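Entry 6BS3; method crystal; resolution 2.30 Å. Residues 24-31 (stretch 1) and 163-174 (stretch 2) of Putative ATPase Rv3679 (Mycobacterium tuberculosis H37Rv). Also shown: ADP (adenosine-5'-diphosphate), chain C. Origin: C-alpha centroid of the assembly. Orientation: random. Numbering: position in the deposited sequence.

Stretch 1 24-31: HLVTGKGG
Stretch 2 (163-174) APPTGRIARFLD

This is a backbone-led contact in which a β-strand and the glycine-rich loop that follows it lie along an extended, proline-rich segment that turns into a short helix, burying 450 Å² in total.

Stretch 1 is already strand at His 24, with phi near -108° and psi between 105° and 123° through Val 26; Thr 27 follows at -111/-177. Stretch 2 runs extended through Ala 163 (-85/167), Pro 164 (-57/160) and Pro 165 (-67/176), bends at Thr 166 (-55/-33), and is helical over 169-172 with Arg 168 as N-cap. Both chains advance in the same direction: CA of Val 26 lies 5.3 Å from CA of Ala 163, and CA of Gly 28 lies 4.8 Å from CA of Thr 166.

Two backbone hydrogen bonds set this register. Ala 163 N donates to Val 26 O (3.0 Å, 145°), and Thr 166 N donates weakly to Gly 28 O (3.2 Å, 143°). The two prolines between these donors have no amide hydrogen, but Pro 165 CA approaches Gly 28 O at 3.2 Å in a CA-H...O contact.

Thr 27 (chi1 t) points toward stretch 2, and its OG1 donates to Pro 164 O at 2.8 Å. The same OG1 lies 3.6 Å from CB of Ile 169, the first helical residue, so the helix start packs against the strand here. Thr 166 (chi1 p) places CG2 3.1 Å from Gly 28 CA, a tight approach. At phi/psi 145/163, a CB on Gly 28 would jam against the carbonyl O of Thr 27.

Farther back, Leu 25 (chi1 m, chi2 148°) meets Leu 173 (m, t), CD1 to CD1 at 4.0 Å, an apolar pairing just past the helix. Lys 29 extends t, t, t, p, away overall, though its CB lies 4.1 Å from Thr 166 OG1. At the other end, Gly 31 (78/7) donates its N to ADP O2B at 2.9 Å.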

# COMPACT_ATOMS: atom_id res chain seq x y z
N HIS A 24 -20.90 3.62 7.28
CA HIS A 24 -19.55 3.54 7.85
C HIS A 24 -18.53 3.49 6.75
O HIS A 24 -18.58 2.59 5.91
CB HIS A 24 -19.38 2.31 8.78
CG HIS A 24 -20.29 2.34 9.97
ND1 HIS A 24 -19.87 2.88 11.18
CD2 HIS A 24 -21.56 1.90 10.10
CE1 HIS A 24 -20.90 2.75 12.00
NE2 HIS A 24 -21.93 2.17 11.39
N LEU A 25 -17.60 4.46 6.73
CA LEU A 25 -16.57 4.47 5.70
C LEU A 25 -15.25 4.08 6.36
O LEU A 25 -14.85 4.70 7.34
CB LEU A 25 -16.49 5.84 5.00
CG LEU A 25 -17.73 6.32 4.25
CD1 LEU A 25 -17.84 7.84 4.30
CD2 LEU A 25 -17.67 5.92 2.78
N VAL A 26 -14.61 3.02 5.86
CA VAL A 26 -13.36 2.49 6.41
C VAL A 26 -12.19 2.85 5.51
O VAL A 26 -12.03 2.30 4.41
CB VAL A 26 -13.43 0.96 6.75
CG1 VAL A 26 -12.15 0.49 7.44
CG2 VAL A 26 -14.65 0.63 7.62
N THR A 27 -11.40 3.83 5.97
CA THR A 27 -10.23 4.29 5.24
C THR A 27 -8.95 3.88 6.03
O THR A 27 -9.03 3.15 7.02
CB THR A 27 -10.33 5.77 4.85
OG1 THR A 27 -9.28 6.05 3.92
CG2 THR A 27 -10.24 6.72 6.03
N GLY A 28 -7.80 4.29 5.51
CA GLY A 28 -6.49 3.98 6.06
C GLY A 28 -5.48 3.81 4.94
O GLY A 28 -5.86 3.64 3.78
N LYS A 29 -4.18 3.87 5.26
CA LYS A 29 -3.13 3.70 4.26
C LYS A 29 -3.20 2.26 3.66
O LYS A 29 -3.70 1.36 4.33
CB LYS A 29 -1.78 3.99 4.91
CG LYS A 29 -0.59 3.95 3.95
CD LYS A 29 0.65 4.66 4.51
CE LYS A 29 1.89 4.23 3.76
NZ LYS A 29 1.84 4.60 2.34
N GLY A 30 -2.72 2.07 2.43
CA GLY A 30 -2.67 0.74 1.82
C GLY A 30 -1.91 -0.23 2.71
O GLY A 30 -0.89 0.15 3.32
N GLY A 31 -2.42 -1.46 2.83
CA GLY A 31 -1.83 -2.52 3.63
C GLY A 31 -2.05 -2.43 5.14
O GLY A 31 -1.48 -3.23 5.87
N ALA A 163 -13.46 1.61 1.84
CA ALA A 163 -13.26 2.86 1.10
C ALA A 163 -11.86 3.06 0.47
O ALA A 163 -10.92 2.36 0.86
CB ALA A 163 -13.60 4.03 2.04
N PRO A 164 -11.68 4.04 -0.44
CA PRO A 164 -10.33 4.34 -0.94
C PRO A 164 -9.34 4.70 0.21
O PRO A 164 -9.77 5.03 1.33
CB PRO A 164 -10.58 5.53 -1.88
CG PRO A 164 -11.98 5.40 -2.30
CD PRO A 164 -12.65 4.99 -1.03
N PRO A 165 -8.00 4.60 -0.01
CA PRO A 165 -7.05 4.87 1.08
C PRO A 165 -7.01 6.33 1.58
O PRO A 165 -7.66 7.21 1.01
CB PRO A 165 -5.70 4.41 0.49
CG PRO A 165 -5.86 4.58 -0.97
CD PRO A 165 -7.29 4.19 -1.25
N THR A 166 -6.22 6.58 2.64
CA THR A 166 -6.07 7.90 3.28
C THR A 166 -5.66 9.04 2.33
O THR A 166 -6.08 10.18 2.54
CB THR A 166 -5.13 7.85 4.51
OG1 THR A 166 -3.85 7.39 4.11
CG2 THR A 166 -5.66 6.94 5.61
N GLY A 167 -4.86 8.72 1.31
CA GLY A 167 -4.39 9.71 0.34
C GLY A 167 -5.43 10.13 -0.69
O GLY A 167 -5.24 11.13 -1.38
N ARG A 168 -6.55 9.38 -0.79
CA ARG A 168 -7.61 9.62 -1.77
C ARG A 168 -8.99 9.85 -1.17
O ARG A 168 -9.91 10.23 -1.89
CB ARG A 168 -7.69 8.41 -2.74
CG ARG A 168 -6.44 8.18 -3.56
CD ARG A 168 -6.59 7.04 -4.54
NE ARG A 168 -5.53 7.09 -5.55
CZ ARG A 168 -5.60 6.52 -6.75
NH1 ARG A 168 -6.69 5.84 -7.11
NH2 ARG A 168 -4.60 6.63 -7.60
N ILE A 169 -9.17 9.57 0.14
CA ILE A 169 -10.47 9.61 0.81
C ILE A 169 -11.14 11.00 0.77
O ILE A 169 -12.34 11.06 0.50
CB ILE A 169 -10.45 9.02 2.26
CG1 ILE A 169 -11.88 8.78 2.82
CG2 ILE A 169 -9.59 9.84 3.26
CD1 ILE A 169 -12.73 7.71 2.08
N ALA A 170 -10.39 12.08 1.03
CA ALA A 170 -10.96 13.43 1.07
C ALA A 170 -11.51 13.85 -0.29
O ALA A 170 -12.64 14.30 -0.34
CB ALA A 170 -9.95 14.45 1.61
N ARG A 171 -10.75 13.60 -1.38
CA ARG A 171 -11.17 13.86 -2.76
C ARG A 171 -12.37 12.98 -3.16
O ARG A 171 -13.31 13.48 -3.78
CB ARG A 171 -9.98 13.67 -3.72
CG ARG A 171 -10.32 13.73 -5.24
CD ARG A 171 -10.79 15.10 -5.73
NE ARG A 171 -9.83 16.16 -5.40
CZ ARG A 171 -8.89 16.61 -6.23
NH1 ARG A 171 -8.78 16.11 -7.46
NH2 ARG A 171 -8.06 17.57 -5.84
N PHE A 172 -12.36 11.69 -2.76
CA PHE A 172 -13.46 10.76 -3.04
C PHE A 172 -14.81 11.26 -2.48
O PHE A 172 -15.85 11.04 -3.11
CB PHE A 172 -13.14 9.36 -2.48
CG PHE A 172 -14.26 8.35 -2.60
CD1 PHE A 172 -14.64 7.84 -3.83
CD2 PHE A 172 -14.92 7.89 -1.46
CE1 PHE A 172 -15.67 6.90 -3.94
CE2 PHE A 172 -15.96 6.94 -1.56
CZ PHE A 172 -16.32 6.45 -2.80
N LEU A 173 -14.78 11.93 -1.31
CA LEU A 173 -15.98 12.44 -0.65
C LEU A 173 -16.24 13.91 -0.97
O LEU A 173 -17.17 14.50 -0.41
CB LEU A 173 -15.93 12.17 0.87
CG LEU A 173 -15.76 10.69 1.27
CD1 LEU A 173 -15.35 10.55 2.70
CD2 LEU A 173 -17.01 9.87 0.93
N ASP A 174 -15.46 14.49 -1.88
CA ASP A 174 -15.63 15.88 -2.30
C ASP A 174 -16.61 15.94 -3.48
O ASP A 174 -16.21 15.99 -4.65
CB ASP A 174 -14.27 16.52 -2.60
CG ASP A 174 -14.25 18.04 -2.64
OD1 ASP A 174 -15.34 18.65 -2.71
OD2 ASP A 174 -13.14 18.61 -2.61
PB ADP C . -5.87 -2.86 3.05
O1B ADP C . -7.25 -3.17 2.44
O2B ADP C . -4.81 -2.84 1.92
O3B ADP C . -5.82 -1.61 3.89
PA ADP C . -5.85 -5.66 4.03
O1A ADP C . -5.83 -6.29 2.63
O2A ADP C . -7.16 -5.86 4.70
O3A ADP C . -5.48 -4.12 3.94
O5' ADP C . -4.60 -6.12 4.90
C5' ADP C . -3.22 -6.14 4.48
C4' ADP C . -2.64 -7.49 4.85
O4' ADP C . -2.61 -7.61 6.29
C3' ADP C . -3.40 -8.72 4.35
O3' ADP C . -2.48 -9.74 3.99
C2' ADP C . -4.27 -9.11 5.55
O2' ADP C . -4.66 -10.48 5.56
C1' ADP C . -3.34 -8.75 6.71
N9 ADP C . -4.01 -8.43 7.97
C8 ADP C . -4.97 -7.47 8.19
N7 ADP C . -5.33 -7.36 9.44
C5 ADP C . -4.57 -8.31 10.10
C6 ADP C . -4.46 -8.68 11.46
N6 ADP C . -5.19 -8.13 12.44
N1 ADP C . -3.56 -9.63 11.79
C2 ADP C . -2.83 -10.20 10.81
N3 ADP C . -2.86 -9.95 9.50
C4 ADP C . -3.75 -8.98 9.20